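Local coordinates for 16S rRNA (adenine(1408)-N(1))-methyltransferase (Catenulispora acidiphila, PDB 4X1O), which probably methylates N1 of adenine 1408 in 16S ribosomal RNA, with S-adenosyl-L-methionine as methyl donor, a modification linked to aminoglycoside resistance, at residues Glu48-Asp53 and Leu73-Asp78; Leu133-Val138 and Arg176-Leu181; Trp200-Val205 and Leu233-Val238; Val208-Leu213 and Gly227-Val232. All blocks are in the same frame, centred on the assembly; numbering follows the deposited sequence.

Contact 1. Residues Glu48-Asp53 and Leu73-Asp78; sequences ERILVD and LVVGVD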
loop_
_atom_site.group_PDB
_atom_site.type_symbol
_atom_site.label_atom_id
_atom_site.label_comp_id
_atom_site.label_asym_id
_atom_site.label_seq_id
_atom_site.Cartn_x
_atom_site.Cartn_y
_atom_site.Cartn_z
ATOM N N GLU A 48 14.461 4.942 10.504
ATOM C CA GLU A 48 14.906 6.043 9.640
ATOM C C GLU A 48 13.737 6.553 8.810
ATOM O O GLU A 48 13.638 7.733 8.489
ATOM C CB GLU A 48 16.032 5.582 8.718
ATOM C CG GLU A 48 16.872 6.708 8.134
ATOM C CD GLU A 48 16.433 7.121 6.746
ATOM O OE1 GLU A 48 15.940 6.251 5.996
ATOM O OE2 GLU A 48 16.587 8.314 6.401
ATOM N N ARG A 49 12.843 5.640 8.475
ATOM C CA ARG A 49 11.677 5.952 7.653
ATOM C C ARG A 49 10.594 4.974 8.025
ATOM O O ARG A 49 10.900 3.814 8.317
ATOM C CB ARG A 49 12.022 5.833 6.166
ATOM C CG ARG A 49 11.018 6.470 5.215
ATOM C CD ARG A 49 11.582 6.461 3.781
ATOM N NE ARG A 49 10.723 7.149 2.816
ATOM C CZ ARG A 49 10.627 8.470 2.711
ATOM N NH1 ARG A 49 11.326 9.250 3.525
ATOM N NH2 ARG A 49 9.822 9.019 1.803
ATOM N N ILE A 50 9.346 5.428 8.037
ATOM C CA ILE A 50 8.220 4.539 8.250
ATOM C C ILE A 50 7.415 4.480 6.970
ATOM O O ILE A 50 6.921 5.502 6.489
ATOM C CB ILE A 50 7.333 5.000 9.393
ATOM C CG1 ILE A 50 8.162 4.999 10.689
ATOM C CG2 ILE A 50 6.097 4.094 9.514
ATOM C CD1 ILE A 50 7.618 5.844 11.772
ATOM N N LEU A 51 7.307 3.281 6.417
ATOM C CA LEU A 51 6.601 3.072 5.165
ATOM C C LEU A 51 5.329 2.317 5.436
ATOM O O LEU A 51 5.354 1.270 6.090
ATOM C CB LEU A 51 7.478 2.295 4.185
ATOM C CG LEU A 51 6.859 1.821 2.873
ATOM C CD1 LEU A 51 6.499 3.006 2.002
ATOM C CD2 LEU A 51 7.827 0.897 2.154
ATOM N N VAL A 52 4.211 2.852 4.968
ATOM C CA VAL A 52 2.966 2.119 5.124
ATOM C C VAL A 52 2.507 1.663 3.742
ATOM O O VAL A 52 2.287 2.484 2.854
ATOM C CB VAL A 52 1.886 2.953 5.825
ATOM C CG1 VAL A 52 0.545 2.194 5.816
ATOM C CG2 VAL A 52 2.309 3.243 7.269
ATOM N N ASP A 53 2.433 0.342 3.575
ATOM C CA ASP A 53 1.883 -0.293 2.384
ATOM C C ASP A 53 0.435 -0.615 2.629
ATOM O O ASP A 53 0.116 -1.485 3.432
ATOM C CB ASP A 53 2.613 -1.577 2.026
ATOM C CG ASP A 53 4.047 -1.349 1.650
ATOM O OD1 ASP A 53 4.357 -0.335 0.994
ATOM O OD2 ASP A 53 4.863 -2.206 2.015
ATOM N N LEU A 73 10.832 1.053 8.990
ATOM C CA LEU A 73 9.732 0.313 9.590
ATOM C C LEU A 73 8.675 0.152 8.495
ATOM O O LEU A 73 8.144 1.140 8.003
ATOM C CB LEU A 73 9.176 1.053 10.801
ATOM C CG LEU A 73 8.109 0.305 11.609
ATOM C CD1 LEU A 73 8.673 -0.981 12.199
ATOM C CD2 LEU A 73 7.581 1.210 12.718
ATOM N N VAL A 74 8.423 -1.084 8.080
ATOM C CA VAL A 74 7.544 -1.348 6.955
ATOM C C VAL A 74 6.248 -1.887 7.516
ATOM O O VAL A 74 6.231 -2.947 8.123
ATOM C CB VAL A 74 8.168 -2.353 5.967
ATOM C CG1 VAL A 74 7.177 -2.687 4.840
ATOM C CG2 VAL A 74 9.478 -1.801 5.411
ATOM N N VAL A 75 5.168 -1.146 7.329
ATOM C CA VAL A 75 3.889 -1.506 7.928
ATOM C C VAL A 75 2.922 -1.882 6.833
ATOM O O VAL A 75 2.549 -1.030 6.045
ATOM C CB VAL A 75 3.299 -0.336 8.738
ATOM C CG1 VAL A 75 2.034 -0.761 9.456
ATOM C CG2 VAL A 75 4.349 0.173 9.717
ATOM N N GLY A 76 2.514 -3.147 6.785
ATOM C CA GLY A 76 1.558 -3.567 5.782
ATOM C C GLY A 76 0.173 -3.591 6.387
ATOM O O GLY A 76 -0.031 -4.176 7.445
ATOM N N VAL A 77 -0.780 -2.942 5.731
ATOM C CA VAL A 77 -2.121 -2.824 6.273
ATOM C C VAL A 77 -3.112 -3.430 5.311
ATOM O O VAL A 77 -3.284 -2.927 4.215
ATOM C CB VAL A 77 -2.521 -1.353 6.536
ATOM C CG1 VAL A 77 -3.834 -1.301 7.301
ATOM C CG2 VAL A 77 -1.428 -0.620 7.304
ATOM N N ASP A 78 -3.787 -4.501 5.723
ATOM C CA ASP A 78 -4.738 -5.161 4.831
ATOM C C ASP A 78 -5.807 -5.862 5.654
ATOM O O ASP A 78 -5.502 -6.417 6.695
ATOM C CB ASP A 78 -4.009 -6.159 3.925
ATOM C CG ASP A 78 -4.822 -6.556 2.709
ATOM O OD1 ASP A 78 -5.843 -7.261 2.876
ATOM O OD2 ASP A 78 -4.435 -6.166 1.585
#

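Contact 2. Residues Leu133-Val138 and Arg176-Leu181; sequences LLRGVV and RDLPEL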
loop_
_atom_site.group_PDB
_atom_site.type_symbol
_atom_site.label_atom_id
_atom_site.label_comp_id
_atom_site.label_asym_id
_atom_site.label_seq_id
_atom_site.Cartn_x
_atom_site.Cartn_y
_atom_site.Cartn_z
ATOM N N LEU A 133 -10.381 -0.777 -2.010
ATOM C CA LEU A 133 -9.233 0.112 -2.118
ATOM C C LEU A 133 -9.028 0.561 -3.564
ATOM O O LEU A 133 -8.819 1.744 -3.824
ATOM C CB LEU A 133 -7.972 -0.587 -1.567
ATOM C CG LEU A 133 -6.662 0.198 -1.664
ATOM C CD1 LEU A 133 -6.756 1.501 -0.888
ATOM C CD2 LEU A 133 -5.497 -0.653 -1.154
ATOM N N LEU A 134 -9.097 -0.381 -4.498
ATOM C CA LEU A 134 -8.945 -0.070 -5.909
ATOM C C LEU A 134 -10.063 0.874 -6.386
ATOM O O LEU A 134 -9.804 1.923 -6.993
ATOM C CB LEU A 134 -8.960 -1.355 -6.736
ATOM C CG LEU A 134 -9.030 -1.201 -8.254
ATOM C CD1 LEU A 134 -7.826 -0.408 -8.768
ATOM C CD2 LEU A 134 -9.113 -2.565 -8.915
ATOM N N ARG A 135 -11.299 0.495 -6.096
ATOM C CA ARG A 135 -12.445 1.278 -6.540
ATOM C C ARG A 135 -12.391 2.668 -5.925
ATOM O O ARG A 135 -12.664 3.665 -6.597
ATOM C CB ARG A 135 -13.758 0.580 -6.177
ATOM C CG ARG A 135 -14.992 1.309 -6.696
ATOM C CD ARG A 135 -16.223 0.452 -6.435
ATOM N NE ARG A 135 -17.452 1.069 -6.928
ATOM C CZ ARG A 135 -17.891 0.976 -8.177
ATOM N NH1 ARG A 135 -17.201 0.299 -9.086
ATOM N NH2 ARG A 135 -19.037 1.570 -8.512
ATOM N N GLY A 136 -11.982 2.733 -4.663
ATOM C CA GLY A 136 -11.857 4.005 -3.971
ATOM C C GLY A 136 -10.831 4.947 -4.573
ATOM O O GLY A 136 -11.049 6.153 -4.681
ATOM N N VAL A 137 -9.695 4.399 -4.967
ATOM C CA VAL A 137 -8.654 5.203 -5.560
ATOM C C VAL A 137 -9.076 5.671 -6.944
ATOM O O VAL A 137 -8.839 6.809 -7.314
ATOM C CB VAL A 137 -7.330 4.430 -5.622
ATOM C CG1 VAL A 137 -6.377 5.077 -6.598
ATOM C CG2 VAL A 137 -6.727 4.344 -4.204
ATOM N N VAL A 138 -9.725 4.798 -7.704
ATOM C CA VAL A 138 -10.096 5.148 -9.071
ATOM C C VAL A 138 -11.174 6.234 -9.067
ATOM O O VAL A 138 -11.120 7.189 -9.846
ATOM C CB VAL A 138 -10.582 3.903 -9.835
ATOM C CG1 VAL A 138 -11.237 4.295 -11.150
ATOM C CG2 VAL A 138 -9.400 2.926 -10.062
ATOM N N ARG A 176 -15.800 -2.694 -13.089
ATOM C CA ARG A 176 -16.235 -3.001 -14.448
ATOM C C ARG A 176 -17.280 -2.011 -14.954
ATOM O O ARG A 176 -17.523 -1.933 -16.154
ATOM C CB ARG A 176 -16.759 -4.430 -14.562
ATOM C CG ARG A 176 -18.077 -4.699 -13.876
ATOM C CD ARG A 176 -18.411 -6.189 -13.979
ATOM N NE ARG A 176 -18.723 -6.592 -15.345
ATOM C CZ ARG A 176 -19.959 -6.720 -15.815
ATOM N NH1 ARG A 176 -20.998 -6.490 -15.020
ATOM N NH2 ARG A 176 -20.159 -7.085 -17.072
ATOM N N ASP A 177 -17.881 -1.249 -14.045
ATOM C CA ASP A 177 -18.831 -0.211 -14.437
ATOM C C ASP A 177 -18.147 1.130 -14.664
ATOM O O ASP A 177 -18.811 2.114 -15.006
ATOM C CB ASP A 177 -19.935 -0.049 -13.381
ATOM C CG ASP A 177 -19.389 0.329 -12.007
ATOM O OD1 ASP A 177 -18.467 -0.373 -11.515
ATOM O OD2 ASP A 177 -19.892 1.314 -11.414
ATOM N N LEU A 178 -16.828 1.168 -14.488
ATOM C CA LEU A 178 -16.071 2.414 -14.619
ATOM C C LEU A 178 -15.229 2.422 -15.874
ATOM O O LEU A 178 -14.654 1.402 -16.256
ATOM C CB LEU A 178 -15.170 2.626 -13.403
ATOM C CG LEU A 178 -15.839 2.447 -12.035
ATOM C CD1 LEU A 178 -14.794 2.584 -10.930
ATOM C CD2 LEU A 178 -16.967 3.442 -11.849
ATOM N N PRO A 179 -15.128 3.591 -16.517
ATOM C CA PRO A 179 -14.247 3.715 -17.683
ATOM C C PRO A 179 -12.784 3.698 -17.275
ATOM O O PRO A 179 -12.434 4.059 -16.137
ATOM C CB PRO A 179 -14.645 5.067 -18.289
ATOM C CG PRO A 179 -15.215 5.842 -17.147
ATOM C CD PRO A 179 -15.863 4.833 -16.226
ATOM N N GLU A 180 -11.926 3.254 -18.184
ATOM C CA GLU A 180 -10.517 3.124 -17.859
ATOM C C GLU A 180 -9.932 4.450 -17.411
ATOM O O GLU A 180 -10.121 5.488 -18.056
ATOM C CB GLU A 180 -9.728 2.571 -19.050
ATOM C CG GLU A 180 -8.240 2.445 -18.757
ATOM C CD GLU A 180 -7.501 1.624 -19.793
ATOM O OE1 GLU A 180 -8.150 1.187 -20.764
ATOM O OE2 GLU A 180 -6.276 1.433 -19.641
ATOM N N LEU A 181 -9.233 4.404 -16.289
ATOM C CA LEU A 181 -8.545 5.569 -15.760
ATOM C C LEU A 181 -7.204 5.744 -16.472
ATOM O O LEU A 181 -6.370 4.839 -16.500
ATOM C CB LEU A 181 -8.348 5.430 -14.246
ATOM C CG LEU A 181 -7.838 6.640 -13.463
ATOM C CD1 LEU A 181 -8.781 7.852 -13.576
ATOM C CD2 LEU A 181 -7.619 6.231 -12.019
#

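Contact 3. Residues Trp200-Val205 and Leu233-Val238; sequences WQVADV and LHLRAV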
loop_
_atom_site.group_PDB
_atom_site.type_symbol
_atom_site.label_atom_id
_atom_site.label_comp_id
_atom_site.label_asym_id
_atom_site.label_seq_id
_atom_site.Cartn_x
_atom_site.Cartn_y
_atom_site.Cartn_z
ATOM N N TRP A 200 -4.167 15.416 -0.566
ATOM C CA TRP A 200 -3.140 14.846 -1.426
ATOM C C TRP A 200 -2.910 15.713 -2.649
ATOM O O TRP A 200 -3.728 15.727 -3.578
ATOM C CB TRP A 200 -3.512 13.438 -1.883
ATOM C CG TRP A 200 -3.486 12.390 -0.792
ATOM C CD1 TRP A 200 -4.550 11.682 -0.312
ATOM C CD2 TRP A 200 -2.337 11.927 -0.086
ATOM N NE1 TRP A 200 -4.133 10.804 0.659
ATOM C CE2 TRP A 200 -2.778 10.932 0.820
ATOM C CE3 TRP A 200 -0.976 12.253 -0.124
ATOM C CZ2 TRP A 200 -1.908 10.258 1.666
ATOM C CZ3 TRP A 200 -0.101 11.579 0.728
ATOM C CH2 TRP A 200 -0.580 10.590 1.616
ATOM N N GLN A 201 -1.802 16.439 -2.645
ATOM C CA GLN A 201 -1.489 17.330 -3.766
ATOM C C GLN A 201 -0.773 16.495 -4.830
ATOM O O GLN A 201 0.348 16.039 -4.622
ATOM C CB GLN A 201 -0.634 18.502 -3.293
ATOM C CG GLN A 201 -0.482 19.639 -4.322
ATOM C CD GLN A 201 -1.741 20.480 -4.420
ATOM O OE1 GLN A 201 -2.255 20.977 -3.408
ATOM N NE2 GLN A 201 -2.259 20.639 -5.637
ATOM N N VAL A 202 -1.432 16.276 -5.964
ATOM C CA VAL A 202 -0.870 15.401 -6.995
ATOM C C VAL A 202 0.381 16.019 -7.639
ATOM O O VAL A 202 0.394 17.198 -7.993
ATOM C CB VAL A 202 -1.937 15.088 -8.066
ATOM C CG1 VAL A 202 -1.326 14.319 -9.247
ATOM C CG2 VAL A 202 -3.070 14.255 -7.437
ATOM N N ALA A 203 1.431 15.219 -7.792
ATOM C CA ALA A 203 2.690 15.707 -8.363
ATOM C C ALA A 203 2.969 15.165 -9.762
ATOM O O ALA A 203 3.601 15.838 -10.588
ATOM C CB ALA A 203 3.850 15.356 -7.437
ATOM N N ASP A 204 2.540 13.937 -10.014
ATOM C CA ASP A 204 2.868 13.282 -11.281
ATOM C C ASP A 204 1.875 12.162 -11.530
ATOM O O ASP A 204 1.515 11.426 -10.617
ATOM C CB ASP A 204 4.304 12.727 -11.252
ATOM C CG ASP A 204 4.795 12.258 -12.632
ATOM O OD1 ASP A 204 4.518 11.097 -13.030
ATOM O OD2 ASP A 204 5.481 13.050 -13.305
ATOM N N VAL A 205 1.423 12.052 -12.772
ATOM C CA VAL A 205 0.585 10.937 -13.187
ATOM C C VAL A 205 1.061 10.490 -14.555
ATOM O O VAL A 205 1.112 11.295 -15.492
ATOM C CB VAL A 205 -0.919 11.304 -13.309
ATOM C CG1 VAL A 205 -1.722 10.061 -13.593
ATOM C CG2 VAL A 205 -1.433 12.016 -12.049
ATOM N N LEU A 233 -0.280 2.367 -14.270
ATOM C CA LEU A 233 -0.656 3.759 -14.062
ATOM C C LEU A 233 -0.084 4.174 -12.722
ATOM O O LEU A 233 -0.394 3.578 -11.691
ATOM C CB LEU A 233 -2.167 3.941 -14.092
ATOM C CG LEU A 233 -2.700 5.335 -13.775
ATOM C CD1 LEU A 233 -2.263 6.336 -14.825
ATOM C CD2 LEU A 233 -4.220 5.301 -13.654
ATOM N N HIS A 234 0.787 5.173 -12.749
ATOM C CA HIS A 234 1.475 5.585 -11.547
ATOM C C HIS A 234 1.070 6.990 -11.172
ATOM O O HIS A 234 1.155 7.899 -11.994
ATOM C CB HIS A 234 2.990 5.506 -11.747
ATOM C CG HIS A 234 3.767 5.640 -10.478
ATOM N ND1 HIS A 234 4.266 6.847 -10.036
ATOM C CD2 HIS A 234 4.116 4.723 -9.546
ATOM C CE1 HIS A 234 4.894 6.665 -8.889
ATOM N NE2 HIS A 234 4.819 5.386 -8.568
ATOM N N LEU A 235 0.624 7.162 -9.936
ATOM C CA LEU A 235 0.261 8.472 -9.433
ATOM C C LEU A 235 1.107 8.774 -8.224
ATOM O O LEU A 235 1.241 7.928 -7.347
ATOM C CB LEU A 235 -1.218 8.530 -9.057
ATOM C CG LEU A 235 -1.790 9.875 -8.594
ATOM C CD1 LEU A 235 -3.244 9.968 -9.016
ATOM C CD2 LEU A 235 -1.663 10.073 -7.079
ATOM N N ARG A 236 1.669 9.972 -8.181
ATOM C CA ARG A 236 2.382 10.420 -6.995
ATOM C C ARG A 236 1.735 11.686 -6.471
ATOM O O ARG A 236 1.370 12.576 -7.249
ATOM C CB ARG A 236 3.862 10.664 -7.309
ATOM C CG ARG A 236 4.694 11.017 -6.070
ATOM C CD ARG A 236 6.188 11.167 -6.382
ATOM N NE ARG A 236 6.499 12.420 -7.065
ATOM C CZ ARG A 236 6.852 12.507 -8.343
ATOM N NH1 ARG A 236 6.946 11.409 -9.080
ATOM N NH2 ARG A 236 7.117 13.690 -8.885
ATOM N N ALA A 237 1.588 11.758 -5.157
ATOM C CA ALA A 237 1.030 12.923 -4.486
ATOM C C ALA A 237 1.809 13.191 -3.209
ATOM O O ALA A 237 2.634 12.374 -2.781
ATOM C CB ALA A 237 -0.447 12.711 -4.169
ATOM N N VAL A 238 1.572 14.354 -2.625
ATOM C CA VAL A 238 2.230 14.729 -1.387
ATOM C C VAL A 238 1.173 15.109 -0.354
ATOM O O VAL A 238 0.204 15.810 -0.658
ATOM C CB VAL A 238 3.201 15.898 -1.613
ATOM C CG1 VAL A 238 3.689 16.455 -0.285
ATOM C CG2 VAL A 238 4.362 15.436 -2.500
HETATM O O HOH W 1 3.923 9.187 -11.539
HETATM O O HOH W 2 7.374 14.588 -12.063
#

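Contact 4. Residues Val208-Leu213 and Gly227-Val232; sequences VPHTDL and GATETV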
loop_
_atom_site.group_PDB
_atom_site.type_symbol
_atom_site.label_atom_id
_atom_site.label_comp_id
_atom_site.label_asym_id
_atom_site.label_seq_id
_atom_site.Cartn_x
_atom_site.Cartn_y
_atom_site.Cartn_z
ATOM N N VAL A 208 3.578 3.819 -17.111
ATOM C CA VAL A 208 4.928 3.315 -17.230
ATOM C C VAL A 208 4.835 1.906 -17.818
ATOM O O VAL A 208 4.626 0.925 -17.094
ATOM C CB VAL A 208 5.669 3.314 -15.882
ATOM C CG1 VAL A 208 7.090 2.853 -16.077
ATOM C CG2 VAL A 208 5.637 4.708 -15.232
ATOM N N PRO A 209 4.934 1.804 -19.145
ATOM C CA PRO A 209 4.922 0.515 -19.835
ATOM C C PRO A 209 6.085 -0.340 -19.391
ATOM O O PRO A 209 7.125 0.198 -18.988
ATOM C CB PRO A 209 5.062 0.902 -21.313
ATOM C CG PRO A 209 4.449 2.296 -21.362
ATOM C CD PRO A 209 4.953 2.930 -20.102
ATOM N N HIS A 210 5.885 -1.651 -19.461
ATOM C CA HIS A 210 6.922 -2.640 -19.162
ATOM C C HIS A 210 7.540 -2.488 -17.772
ATOM O O HIS A 210 8.745 -2.661 -17.585
ATOM C CB HIS A 210 7.982 -2.595 -20.255
ATOM C CG HIS A 210 7.427 -2.909 -21.609
ATOM N ND1 HIS A 210 7.364 -1.977 -22.622
ATOM C CD2 HIS A 210 6.846 -4.033 -22.092
ATOM C CE1 HIS A 210 6.802 -2.525 -23.687
ATOM N NE2 HIS A 210 6.479 -3.774 -23.391
ATOM N N THR A 211 6.690 -2.205 -16.793
ATOM C CA THR A 211 7.095 -2.188 -15.390
ATOM C C THR A 211 7.262 -3.631 -14.924
ATOM O O THR A 211 6.391 -4.455 -15.161
ATOM C CB THR A 211 6.060 -1.479 -14.499
ATOM O OG1 THR A 211 6.001 -0.087 -14.833
ATOM C CG2 THR A 211 6.430 -1.612 -13.009
ATOM N N ASP A 212 8.388 -3.935 -14.286
ATOM C CA ASP A 212 8.615 -5.266 -13.725
ATOM C C ASP A 212 7.612 -5.520 -12.600
ATOM O O ASP A 212 7.573 -4.778 -11.623
ATOM C CB ASP A 212 10.054 -5.391 -13.217
ATOM C CG ASP A 212 10.328 -6.717 -12.526
ATOM O OD1 ASP A 212 9.615 -7.706 -12.799
ATOM O OD2 ASP A 212 11.273 -6.770 -11.710
ATOM N N LEU A 213 6.801 -6.564 -12.751
ATOM C CA LEU A 213 5.730 -6.854 -11.798
ATOM C C LEU A 213 6.247 -7.112 -10.384
ATOM O O LEU A 213 5.573 -6.785 -9.408
ATOM C CB LEU A 213 4.908 -8.056 -12.279
ATOM C CG LEU A 213 3.859 -7.689 -13.332
ATOM C CD1 LEU A 213 3.061 -8.907 -13.773
ATOM C CD2 LEU A 213 2.931 -6.608 -12.789
ATOM N N GLY A 227 10.456 -12.212 -15.352
ATOM C CA GLY A 227 10.419 -11.273 -16.459
ATOM C C GLY A 227 9.041 -10.707 -16.737
ATOM O O GLY A 227 8.876 -9.920 -17.673
ATOM N N ALA A 228 8.051 -11.097 -15.933
ATOM C CA ALA A 228 6.686 -10.598 -16.108
ATOM C C ALA A 228 6.626 -9.078 -15.975
ATOM O O ALA A 228 7.138 -8.499 -15.015
ATOM C CB ALA A 228 5.745 -11.248 -15.106
ATOM N N THR A 229 6.009 -8.423 -16.950
ATOM C CA THR A 229 5.862 -6.982 -16.873
ATOM C C THR A 229 4.427 -6.585 -17.146
ATOM O O THR A 229 3.647 -7.370 -17.686
ATOM C CB THR A 229 6.770 -6.228 -17.878
ATOM O OG1 THR A 229 6.298 -6.446 -19.213
ATOM C CG2 THR A 229 8.213 -6.662 -17.764
ATOM N N GLU A 230 4.108 -5.343 -16.810
ATOM C CA GLU A 230 2.802 -4.790 -17.095
ATOM C C GLU A 230 2.907 -3.283 -17.222
ATOM O O GLU A 230 3.835 -2.667 -16.700
ATOM C CB GLU A 230 1.805 -5.160 -15.995
ATOM C CG GLU A 230 0.366 -4.788 -16.320
ATOM C CD GLU A 230 -0.614 -5.265 -15.278
ATOM O OE1 GLU A 230 -0.234 -6.092 -14.425
ATOM O OE2 GLU A 230 -1.769 -4.812 -15.320
ATOM N N THR A 231 1.969 -2.690 -17.948
ATOM C CA THR A 231 1.862 -1.248 -17.950
ATOM C C THR A 231 1.190 -0.813 -16.665
ATOM O O THR A 231 0.126 -1.321 -16.309
ATOM C CB THR A 231 1.055 -0.745 -19.142
ATOM O OG1 THR A 231 1.700 -1.159 -20.354
ATOM C CG2 THR A 231 0.975 0.765 -19.108
ATOM N N VAL A 232 1.813 0.122 -15.968
ATOM C CA VAL A 232 1.299 0.588 -14.698
ATOM C C VAL A 232 0.904 2.043 -14.782
ATOM O O VAL A 232 1.660 2.853 -15.305
ATOM C CB VAL A 232 2.350 0.382 -13.586
ATOM C CG1 VAL A 232 1.949 1.101 -12.291
ATOM C CG2 VAL A 232 2.548 -1.101 -13.356
HETATM O O HOH W 3 3.687 -2.913 -20.770
#

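Contact 1. Residues Glu48-Asp53 and Leu73-Asp78
The first two strands of a Rossmann-like methyltransferase sheet, joined through helix 60-68 as a beta-alpha-beta unit, pair in parallel here, and Leu73, Val75 and Val77 each bond to the strand 49-53. Leu51 is gripped through both its backbone groups: its N donates to Leu73 O at 2.8 Å, and its O receives Val75 N at 2.7 Å. Asp53 repeats the pattern two residues on, with Asp53 N on Val75 O and Val77 N on Asp53 O. The axes of the two strands diverge by 19°.

Side chains alternate between the sheet's faces. On one, Ile50 and Leu73 run side by side in the same direction, with Ile50 CG1 4.1 Å from Leu73 CB, and Val52 lies likewise beside Val75. Val52 CG1, anti to its own nitrogen (chi1 173°), reaches forward along the strand to meet Val77 CG2 at 3.7 Å. The other face carries Leu51, Val74 and Asp53, whose OD2 lies 3.7 Å from Val74 CG1.

Asp78, at the end of its strand, belongs to the S-adenosyl-L-methionine site; its carboxylate is held by the backbone nitrogens of Thr56 and Ala80. Helix 37-46 packs on the face of Ile50, Leu73 and Val75, helix 60-68 on that of Leu51, Asp53 and Val74, while strand 123-127 continues the sheet beyond strand 49-54.

Contact 2. Residues Leu133-Val138 and Arg176-Leu181
Arg135 meets Asp177 end-on in a two-pronged salt bridge, each terminal nitrogen taking one carboxylate oxygen. NH1 of Arg135 donates to OD1 of Asp177 at 2.8 Å, and NH2 of Arg135 to OD2 of Asp177 at 3.0 Å, the second bond being almost straight (174°). Both oxygens use their syn lone pairs, and the guanidinium and carboxylate planes are only 20° apart, so the two flat groups meet edge to edge. The arginine is extended from CG to NE, which carries its charge away from the helix to the loop. Its NH1 also donates to the carbonyl of Glu174, a second hold that helps fix the rotation of the guanidinium.

The bridge ties helix 131-139 to the long connection between strand 157-163 and helix 183-188. Helix 131-139 also carries Leu133, part of the S-adenosyl-L-methionine site.

Next to the charged pair, Leu178 CD1 lies 3.8 Å from Arg135 NH1 and 4.0 Å from Val138 CG1, bridging the polar and apolar halves of the contact. Leu181 slides past Val138 in the opposite direction, its CD2 4.0 Å from Val138 CA. Trp167 touches the side chain of Leu181 and donates its indole NH to the carbonyl of Leu178, while Leu134 and Val137 pack on strand 157-163.

Contact 3. Residues Trp200-Val205 and Leu233-Val238
A classic beta bulge interrupts this antiparallel pair: Ala203 and Asp204 both face Arg236. The carbonyl oxygen of Arg236 accepts two backbone hydrogen bonds from the same face of its plane, a short one from Ala203 N (2.7 Å to Arg236 O) and a longer one from Asp204 N (3.3 Å to Arg236 O). Arg236 N answers with a bond to Asp204 O, and ahead of the bulge on strand 200-205, Gln201 and Val238 exchange a reciprocal pair of bonds.

The extra residue brings two side chains up to one arginine. Bent at chi3 (75°), Arg236 turns its guanidinium so that Asp204 CB lies over one face, 3.7 Å from Arg236 NH1. The carboxylate makes its salt bridge with Arg206 instead; one water donates to Asp204 OD1 and to the carbonyl oxygen of His234, and is also hydrogen-bonded to His234 ND1.

In the seven-stranded sheet, strand 229-239 runs antiparallel to both its neighbours, as the seventh strand does in class I methyltransferases, with 200-212 at the edge.

The opposite face is apolar. Val205 fits against two leucines, with CG1 of Val205 4.0 Å from Leu233 CD1 and CG2 of Val205 4.1 Å from Leu235 CG. At the far end, Trp200 sets its CB 3.9 Å from Ala237 CB and its CE3 3.6 Å from Val238 C. Helix 191-197 packs on Trp200, Val202 and Leu235, while helix 142-151 also packs on Trp200.

Contact 4. Residues Val208-Leu213 and Gly227-Val232
Antiparallel pairing continues here through a corner at Pro209 and His210, where the register slips by one: Val208 and Val232 bond reciprocally, then Thr211 and Glu230, and finally Leu213 N donates to Ala228 O at 3.0 Å. His210 adopts left-handed backbone angles (56/41), which turn the chain between the first two pairs.

Thr211 ties the corner together. With OG1 anti to its carbonyl carbon (chi1 -66°), its hydroxyl donates back to Val208 O at 2.8 Å. That oxygen also receives Val232 N, the two donors arriving from opposite faces of the carbonyl plane. The same threonine meets Val232 at about a right angle, its CB 3.7 Å from Val232 CG2. At the corner, one water accepts from His210 N and is hydrogen-bonded to Thr231 OG1, at 2.7 Å from that hydroxyl oxygen. Thr229 OG1 stands at the edge of the imidazole, in its plane, 3.8 Å from His210 CD2.

Leu213 closes the other end. Its branches part over the partner strand, CD1 touching Ala228 CB at 3.8 Å and CD2 lying 3.6 Å from Glu230 OE1. The polar end of Glu230 is directed to Ser165, with OE2 bonded to that hydroxyl.

The pair forms the end of strands 200-212 and 229-239 nearest the loop that carries Ser217 and Ser218 of the S-adenosyl-L-homocysteine site; Ile216 of that loop rests on Val232. Thr164, just after strand 157-163, bonds to Thr231 on the strand's other side.

Overall arrangement
Contacts 1, 3 and 4 lie in one mixed seven-stranded sheet, whereas contact 2 packs helix 131-139 against a loop beside it. Contact 1 comes first in the chain and joins strands 49-54 and 72-78, its centre about 19 Å from that of contact 3. Contact 2 follows, on the opposite side of the chain's centre from contact 1, about 25 Å between centres, and touches contact 3 where Leu181 O packs on Leu233 CD2. Contact 4 is nested within the loop closed by contact 3, both using strands 200-212 and 229-239. Cofactor-site residues occur in contacts 1 and 2 and in the loop enclosed by contact 4, so the site draws on widely separated parts of the chain.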